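Local coordinates for large adhesion protein (Lap) involved in biofilm formation (Marinobacter hydrocarbonoclasticus, PDB 6XI3) that forms the tandem-repeat extending region of a large biofilm adhesin, whose calcium-binding Ig-like beta-sandwich domains probably project the adhesin toward its target, at residues D315-A320 against T341-P346; S348-T353 against V391-Q396. One frame throughout, in Å; residues are numbered along the deposited sequence.

Contact 1: residues D315-A320 against T341-P346; sequences DATTGA and TADVAP. With CA (calcium ion), chain B.
The carboxylate of Asp343 has one face turned to Thr317, whose carbonyl oxygen lies over it, 3.5 Å from Thr317 O to Asp343 CG. At the edge, OD2 of Asp343 binds calcium at 2.2 Å, the ion standing off the carboxylate plane toward that same face. OD1 is held by a salt bridge to Arg398, which fixes the group's rotation. Asp315 gives the ion one oxygen, OD1, and here too the ion stands out of the carboxylate plane. Thr317 contributes its backbone O at 2.2 Å, leaving its methyl CG2 to pack 3.9 Å from Asp343 CB. Asp343 can reach the ion because CG is anti to its backbone N (chi1 -155°). The CA of Gly319 comes within 3.3 Å of Ala342 O in a CA-H...O contact, and its N-H donates to a calcium-bound water. Two backbone bonds then pair small Ala320 and Ala342: Ala320 N to Ala342 O at 3.0 Å, and Ala342 N to Ala320 O at 2.9 Å. Asp289 and Asn399 complete the protein ligands. The ion probably offsets the repulsion expected between the Asp315 and Asp343 carboxylates, so bound calcium is probably what holds this linker between successive domains in a defined, extended shape.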
ATOM      1  N   ASP A 315       2.268 -35.437  13.855  1.00 28.14           N
ATOM      2  CA  ASP A 315       2.307 -36.830  14.369  1.00 27.87           C
ATOM      3  C   ASP A 315       2.213 -36.771  15.886  1.00 24.32           C
ATOM      4  O   ASP A 315       3.226 -37.103  16.539  1.00 25.32           O
ATOM      5  CB  ASP A 315       3.543 -37.561  13.833  1.00 28.48           C
ATOM      6  CG  ASP A 315       3.520 -39.062  14.076  1.00 30.25           C
ATOM      7  OD1 ASP A 315       2.510 -39.550  14.607  1.00 28.20           O
ATOM      8  OD2 ASP A 315       4.504 -39.735  13.682  1.00 32.69           O
ATOM      9  N   ALA A 316       1.078 -36.303  16.420  1.00 25.24           N
ATOM     10  CA  ALA A 316       0.870 -36.153  17.893  1.00 26.55           C
ATOM     11  C   ALA A 316       0.526 -37.509  18.546  1.00 26.70           C
ATOM     12  O   ALA A 316       0.716 -37.654  19.736  1.00 28.20           O
ATOM     13  CB  ALA A 316      -0.187 -35.118  18.158  1.00 28.81           C
ATOM     14  N   THR A 317       0.079 -38.486  17.766  1.00 26.52           N
ATOM     15  CA  THR A 317      -0.341 -39.831  18.253  1.00 30.41           C
ATOM     16  C   THR A 317       0.393 -40.926  17.468  1.00 27.23           C
ATOM     17  O   THR A 317       0.278 -40.994  16.231  1.00 30.35           O
ATOM     18  CB  THR A 317      -1.859 -40.005  18.125  1.00 31.24           C
ATOM     19  OG1 THR A 317      -2.502 -38.912  18.777  1.00 26.84           O
ATOM     20  CG2 THR A 317      -2.360 -41.313  18.700  1.00 31.76           C
ATOM     21  N   THR A 318       1.090 -41.785  18.184  1.00 30.41           N
ATOM     22  CA  THR A 318       1.883 -42.899  17.630  1.00 31.30           C
ATOM     23  C   THR A 318       0.912 -43.933  17.081  1.00 29.76           C
ATOM     24  O   THR A 318       0.133 -44.382  17.852  1.00 26.94           O
ATOM     25  CB  THR A 318       2.741 -43.506  18.735  1.00 33.46           C
ATOM     26  OG1 THR A 318       3.552 -42.430  19.177  1.00 34.91           O
ATOM     27  CG2 THR A 318       3.594 -44.672  18.295  1.00 36.09           C
ATOM     28  N   GLY A 319       0.960 -44.263  15.797  1.00 28.86           N
ATOM     29  CA  GLY A 319       0.116 -45.343  15.268  1.00 30.35           C
ATOM     30  C   GLY A 319       0.356 -46.621  16.054  1.00 29.37           C
ATOM     31  O   GLY A 319       1.530 -46.881  16.432  1.00 30.03           O
ATOM     32  N   ALA A 320      -0.701 -47.393  16.302  1.00 26.06           N
ATOM     33  CA  ALA A 320      -0.564 -48.767  16.824  1.00 26.70           C
ATOM     34  C   ALA A 320      -1.766 -49.620  16.423  1.00 24.48           C
ATOM     35  O   ALA A 320      -2.893 -49.093  16.218  1.00 24.78           O
ATOM     36  CB  ALA A 320      -0.363 -48.736  18.324  1.00 25.02           C
ATOM     37  N   THR A 341      -6.736 -50.049  18.007  1.00 22.72           N
ATOM     38  CA  THR A 341      -5.865 -49.201  17.172  1.00 24.86           C
ATOM     39  C   THR A 341      -5.673 -47.861  17.879  1.00 23.49           C
ATOM     40  O   THR A 341      -6.528 -47.473  18.646  1.00 22.91           O
ATOM     41  CB  THR A 341      -6.380 -49.038  15.731  1.00 23.96           C
ATOM     42  OG1 THR A 341      -7.635 -48.375  15.708  1.00 25.04           O
ATOM     43  CG2 THR A 341      -6.490 -50.339  14.972  1.00 26.39           C
ATOM     44  N   ALA A 342      -4.554 -47.220  17.591  1.00 28.19           N
ATOM     45  CA  ALA A 342      -4.287 -45.802  17.896  1.00 29.00           C
ATOM     46  C   ALA A 342      -3.883 -45.119  16.585  1.00 27.53           C
ATOM     47  O   ALA A 342      -3.138 -45.738  15.808  1.00 24.05           O
ATOM     48  CB  ALA A 342      -3.224 -45.716  18.973  1.00 29.82           C
ATOM     49  N   ASP A 343      -4.439 -43.933  16.325  1.00 29.52           N
ATOM     50  CA  ASP A 343      -4.161 -43.086  15.132  1.00 27.29           C
ATOM     51  C   ASP A 343      -4.524 -43.808  13.819  1.00 28.41           C
ATOM     52  O   ASP A 343      -3.835 -43.574  12.784  1.00 28.18           O
ATOM     53  CB  ASP A 343      -2.708 -42.623  15.089  1.00 28.10           C
ATOM     54  CG  ASP A 343      -2.609 -41.324  14.283  1.00 31.05           C
ATOM     55  OD1 ASP A 343      -3.623 -40.589  14.258  1.00 32.99           O
ATOM     56  OD2 ASP A 343      -1.573 -41.090  13.648  1.00 31.11           O
ATOM     57  N   VAL A 344      -5.552 -44.661  13.834  1.00 24.39           N
ATOM     58  CA  VAL A 344      -6.200 -45.192  12.606  1.00 25.15           C
ATOM     59  C   VAL A 344      -7.594 -44.566  12.523  1.00 24.90           C
ATOM     60  O   VAL A 344      -8.371 -44.803  13.438  1.00 28.35           O
ATOM     61  CB  VAL A 344      -6.293 -46.724  12.635  1.00 28.29           C
ATOM     62  CG1 VAL A 344      -6.939 -47.241  11.363  1.00 29.18           C
ATOM     63  CG2 VAL A 344      -4.938 -47.375  12.837  1.00 27.84           C
ATOM     64  N   ALA A 345      -7.866 -43.774  11.490  1.00 25.77           N
ATOM     65  CA  ALA A 345      -9.142 -43.062  11.278  1.00 29.74           C
ATOM     66  C   ALA A 345     -10.255 -44.094  11.401  1.00 27.07           C
ATOM     67  O   ALA A 345     -10.156 -45.187  10.842  1.00 27.85           O
ATOM     68  CB  ALA A 345      -9.168 -42.374   9.927  1.00 28.59           C
ATOM     69  N   PRO A 346     -11.316 -43.807  12.169  1.00 29.98           N
ATOM     70  CA  PRO A 346     -12.500 -44.656  12.170  1.00 28.71           C
ATOM     71  C   PRO A 346     -13.029 -44.846  10.744  1.00 28.58           C
ATOM     72  O   PRO A 346     -12.867 -43.958   9.915  1.00 23.24           O
ATOM     73  CB  PRO A 346     -13.470 -43.883  13.053  1.00 31.24           C
ATOM     74  CG  PRO A 346     -12.560 -43.143  13.999  1.00 30.80           C
ATOM     75  CD  PRO A 346     -11.451 -42.660  13.089  1.00 33.05           C
TER
HETATM   76 CA    CA B 501       0.496 -40.435  14.133  1.00 27.43          CA
HETATM   77  O   HOH W   1       1.588 -42.508  13.662  1.00 24.71           O

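Contact 2: residues S348-T353 against V391-Q396; sequences SQVNVT and VEASAQ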
ATOM      1  N   SER A 348     -11.663 -46.912   8.609  1.00 25.20           N
ATOM      2  CA  SER A 348     -10.556 -47.612   7.912  1.00 23.95           C
ATOM      3  C   SER A 348     -10.790 -49.127   7.907  1.00 23.75           C
ATOM      4  O   SER A 348     -11.416 -49.644   8.838  1.00 23.15           O
ATOM      5  CB  SER A 348      -9.234 -47.309   8.519  1.00 24.75           C
ATOM      6  OG  SER A 348      -9.006 -45.917   8.530  1.00 26.51           O
ATOM      7  N   GLN A 349     -10.266 -49.796   6.896  1.00 23.33           N
ATOM      8  CA  GLN A 349     -10.285 -51.271   6.787  1.00 26.31           C
ATOM      9  C   GLN A 349      -9.147 -51.841   7.633  1.00 26.26           C
ATOM     10  O   GLN A 349      -8.092 -51.201   7.696  1.00 25.56           O
ATOM     11  CB  GLN A 349     -10.120 -51.687   5.331  1.00 26.41           C
ATOM     12  CG  GLN A 349     -11.225 -51.133   4.454  1.00 29.53           C
ATOM     13  CD  GLN A 349     -11.189 -51.701   3.056  1.00 33.12           C
ATOM     14  OE1 GLN A 349     -12.175 -51.631   2.326  1.00 43.40           O
ATOM     15  NE2 GLN A 349     -10.068 -52.300   2.701  1.00 27.35           N
ATOM     16  N   VAL A 350      -9.400 -52.967   8.297  1.00 22.74           N
ATOM     17  CA  VAL A 350      -8.369 -53.815   8.920  1.00 23.20           C
ATOM     18  C   VAL A 350      -8.304 -55.079   8.083  1.00 25.29           C
ATOM     19  O   VAL A 350      -9.348 -55.744   8.023  1.00 23.45           O
ATOM     20  CB  VAL A 350      -8.715 -54.217  10.365  1.00 26.79           C
ATOM     21  CG1 VAL A 350      -7.536 -54.969  10.956  1.00 25.51           C
ATOM     22  CG2 VAL A 350      -9.132 -53.028  11.227  1.00 28.30           C
ATOM     23  N   ASN A 351      -7.144 -55.418   7.530  1.00 26.34           N
ATOM     24  CA  ASN A 351      -6.962 -56.704   6.792  1.00 29.41           C
ATOM     25  C   ASN A 351      -6.443 -57.753   7.782  1.00 27.65           C
ATOM     26  O   ASN A 351      -5.453 -57.460   8.516  1.00 27.43           O
ATOM     27  CB  ASN A 351      -6.058 -56.560   5.550  1.00 32.09           C
ATOM     28  CG  ASN A 351      -6.677 -55.713   4.448  1.00 35.01           C
ATOM     29  OD1 ASN A 351      -6.560 -54.492   4.453  1.00 38.48           O
ATOM     30  ND2 ASN A 351      -7.353 -56.331   3.497  1.00 37.81           N
ATOM     31  N   VAL A 352      -7.057 -58.944   7.775  1.00 26.12           N
ATOM     32  CA  VAL A 352      -6.715 -60.064   8.696  1.00 24.36           C
ATOM     33  C   VAL A 352      -6.380 -61.299   7.858  1.00 24.08           C
ATOM     34  O   VAL A 352      -7.075 -61.556   6.879  1.00 22.53           O
ATOM     35  CB  VAL A 352      -7.849 -60.338   9.693  1.00 29.63           C
ATOM     36  CG1 VAL A 352      -7.592 -61.578  10.531  1.00 32.51           C
ATOM     37  CG2 VAL A 352      -8.097 -59.145  10.607  1.00 28.45           C
ATOM     38  N   THR A 353      -5.274 -61.964   8.178  1.00 25.67           N
ATOM     39  CA  THR A 353      -4.910 -63.306   7.632  1.00 27.58           C
ATOM     40  C   THR A 353      -4.822 -64.293   8.797  1.00 27.62           C
ATOM     41  O   THR A 353      -4.342 -63.912   9.889  1.00 29.55           O
ATOM     42  CB  THR A 353      -3.583 -63.262   6.863  1.00 29.31           C
ATOM     43  OG1 THR A 353      -2.645 -62.845   7.857  1.00 33.46           O
ATOM     44  CG2 THR A 353      -3.580 -62.317   5.673  1.00 29.82           C
ATOM     45  N   VAL A 391      -2.537 -65.533  13.411  1.00 33.29           N
ATOM     46  CA  VAL A 391      -3.451 -64.444  12.992  1.00 32.54           C
ATOM     47  C   VAL A 391      -2.565 -63.216  12.772  1.00 35.78           C
ATOM     48  O   VAL A 391      -1.768 -62.917  13.674  1.00 35.35           O
ATOM     49  CB  VAL A 391      -4.519 -64.183  14.060  1.00 32.85           C
ATOM     50  CG1 VAL A 391      -5.334 -62.922  13.760  1.00 34.65           C
ATOM     51  CG2 VAL A 391      -5.441 -65.391  14.235  1.00 33.04           C
ATOM     52  N   GLU A 392      -2.678 -62.566  11.613  1.00 35.57           N
ATOM     53  CA  GLU A 392      -1.984 -61.284  11.320  1.00 35.53           C
ATOM     54  C   GLU A 392      -3.062 -60.237  11.001  1.00 32.58           C
ATOM     55  O   GLU A 392      -3.964 -60.519  10.208  1.00 29.42           O
ATOM     56  CB  GLU A 392      -0.957 -61.498  10.209  1.00 44.40           C
ATOM     57  CG  GLU A 392      -0.306 -60.218   9.697  1.00 57.04           C
ATOM     58  CD  GLU A 392       0.828 -59.677  10.559  1.00 67.74           C
ATOM     59  OE1 GLU A 392       1.147 -60.306  11.598  1.00 73.32           O
ATOM     60  OE2 GLU A 392       1.398 -58.627  10.189  1.00 76.17           O
ATOM     61  N   ALA A 393      -2.980 -59.067  11.622  1.00 27.83           N
ATOM     62  CA  ALA A 393      -3.864 -57.930  11.301  1.00 27.52           C
ATOM     63  C   ALA A 393      -3.021 -56.718  10.904  1.00 27.81           C
ATOM     64  O   ALA A 393      -1.970 -56.486  11.533  1.00 25.48           O
ATOM     65  CB  ALA A 393      -4.751 -57.653  12.481  1.00 27.84           C
ATOM     66  N   SER A 394      -3.503 -55.959   9.916  1.00 31.48           N
ATOM     67  CA  SER A 394      -2.837 -54.750   9.372  1.00 31.49           C
ATOM     68  C   SER A 394      -3.844 -53.636   9.074  1.00 28.64           C
ATOM     69  O   SER A 394      -4.958 -53.906   8.573  1.00 24.94           O
ATOM     70  CB  SER A 394      -2.062 -55.068   8.145  1.00 35.20           C
ATOM     71  OG  SER A 394      -1.141 -54.008   7.909  1.00 41.46           O
ATOM     72  N   ALA A 395      -3.445 -52.401   9.350  1.00 27.19           N
ATOM     73  CA  ALA A 395      -4.228 -51.212   8.986  1.00 25.83           C
ATOM     74  C   ALA A 395      -3.270 -50.043   8.744  1.00 29.49           C
ATOM     75  O   ALA A 395      -2.162 -50.051   9.305  1.00 33.37           O
ATOM     76  CB  ALA A 395      -5.254 -50.901  10.051  1.00 25.42           C
ATOM     77  N   GLN A 396      -3.715 -49.064   7.956  1.00 29.87           N
ATOM     78  CA  GLN A 396      -2.947 -47.827   7.637  1.00 28.84           C
ATOM     79  C   GLN A 396      -3.267 -46.729   8.666  1.00 25.54           C
ATOM     80  O   GLN A 396      -4.455 -46.337   8.816  1.00 26.28           O
ATOM     81  CB  GLN A 396      -3.254 -47.422   6.198  1.00 32.66           C
ATOM     82  CG  GLN A 396      -2.854 -48.497   5.189  1.00 39.71           C
ATOM     83  CD  GLN A 396      -1.352 -48.649   5.105  1.00 42.97           C
ATOM     84  OE1 GLN A 396      -0.632 -47.681   4.858  1.00 49.88           O
ATOM     85  NE2 GLN A 396      -0.873 -49.865   5.329  1.00 38.40           N
TER
HETATM   86  O   HOH W   2      -6.345 -49.494   6.734  1.00 30.00           O
HETATM   87  O   HOH W   3      -4.996 -52.380   5.579  1.00 50.18           O
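Thr353 places OG1 between its backbone N and carbonyl carbon (chi1 61°), which turns the hydroxyl oxygen toward Glu392: Thr353 OG1 lies 3.2 Å from Glu392 CB. Glu392 extends CG anti to its own N and then turns about the CB-CG bond (chi2 80°), so its methylene stem lies alongside the threonine while the carboxylate leads away from it. On the other face, Val352 has CG1 anti to N (chi1 173°). That branch meets CG1 of Val391 at 4.2 Å, the two valines crossing at a slant, while Val352 CG2 rests 4.1 Å from Ala393 CB. The small methyl of Ala393 also receives CG1 of Val350, and branched valines around an alanine suit a buried, closely spaced face.

The antiparallel backbones are joined by four hydrogen bonds, two each in the pairs Asn351–Ser394 and Thr353–Glu392; the shortest, Glu392 N to Thr353 O, is 2.7 Å. Between these pairs, Val352 and Ala393 form a non-hydrogen-bonded pair, their CA atoms 4.4 Å apart. Beyond the Asn351–Ser394 pair, a water bridges Gln349 O (2.6 Å) and Gln396 N (2.9 Å). Another donates to Asn351 OD1 and weakly to Ser394 O, in keeping with polar residues on the more open face.

These are the two middle strands of a four-stranded sheet, flanked by strands 361-367 and 402-411. Their apolar face packs on the opposing sheet of the sandwich: Ala393 and Ala395 on Leu321, Val391 on Val323, Val350 on Tyr374 and Val352 on Leu376.

How the contacts relate
Contact 2 lies in the last domain of the chain and contact 1 at the junction where that domain follows the preceding one; their centres are about 14 Å apart. Contact 1 closes before contact 2 opens, with strand 349-356 following strand 334-342. They serve different sheets of one sandwich: in contact 1 the start of strand 320-329 pairs with the end of strand 334-342, whereas contact 2 is in the middle of the facing four-stranded sheet. Val344 joins them, its CG1 packing 3.7 Å from Gln396 O and also against Ala395. The loop carrying the calcium ligand Asp343 is thus anchored to the four-stranded sheet through the next residue, consistent with firm repeats strung together by calcium.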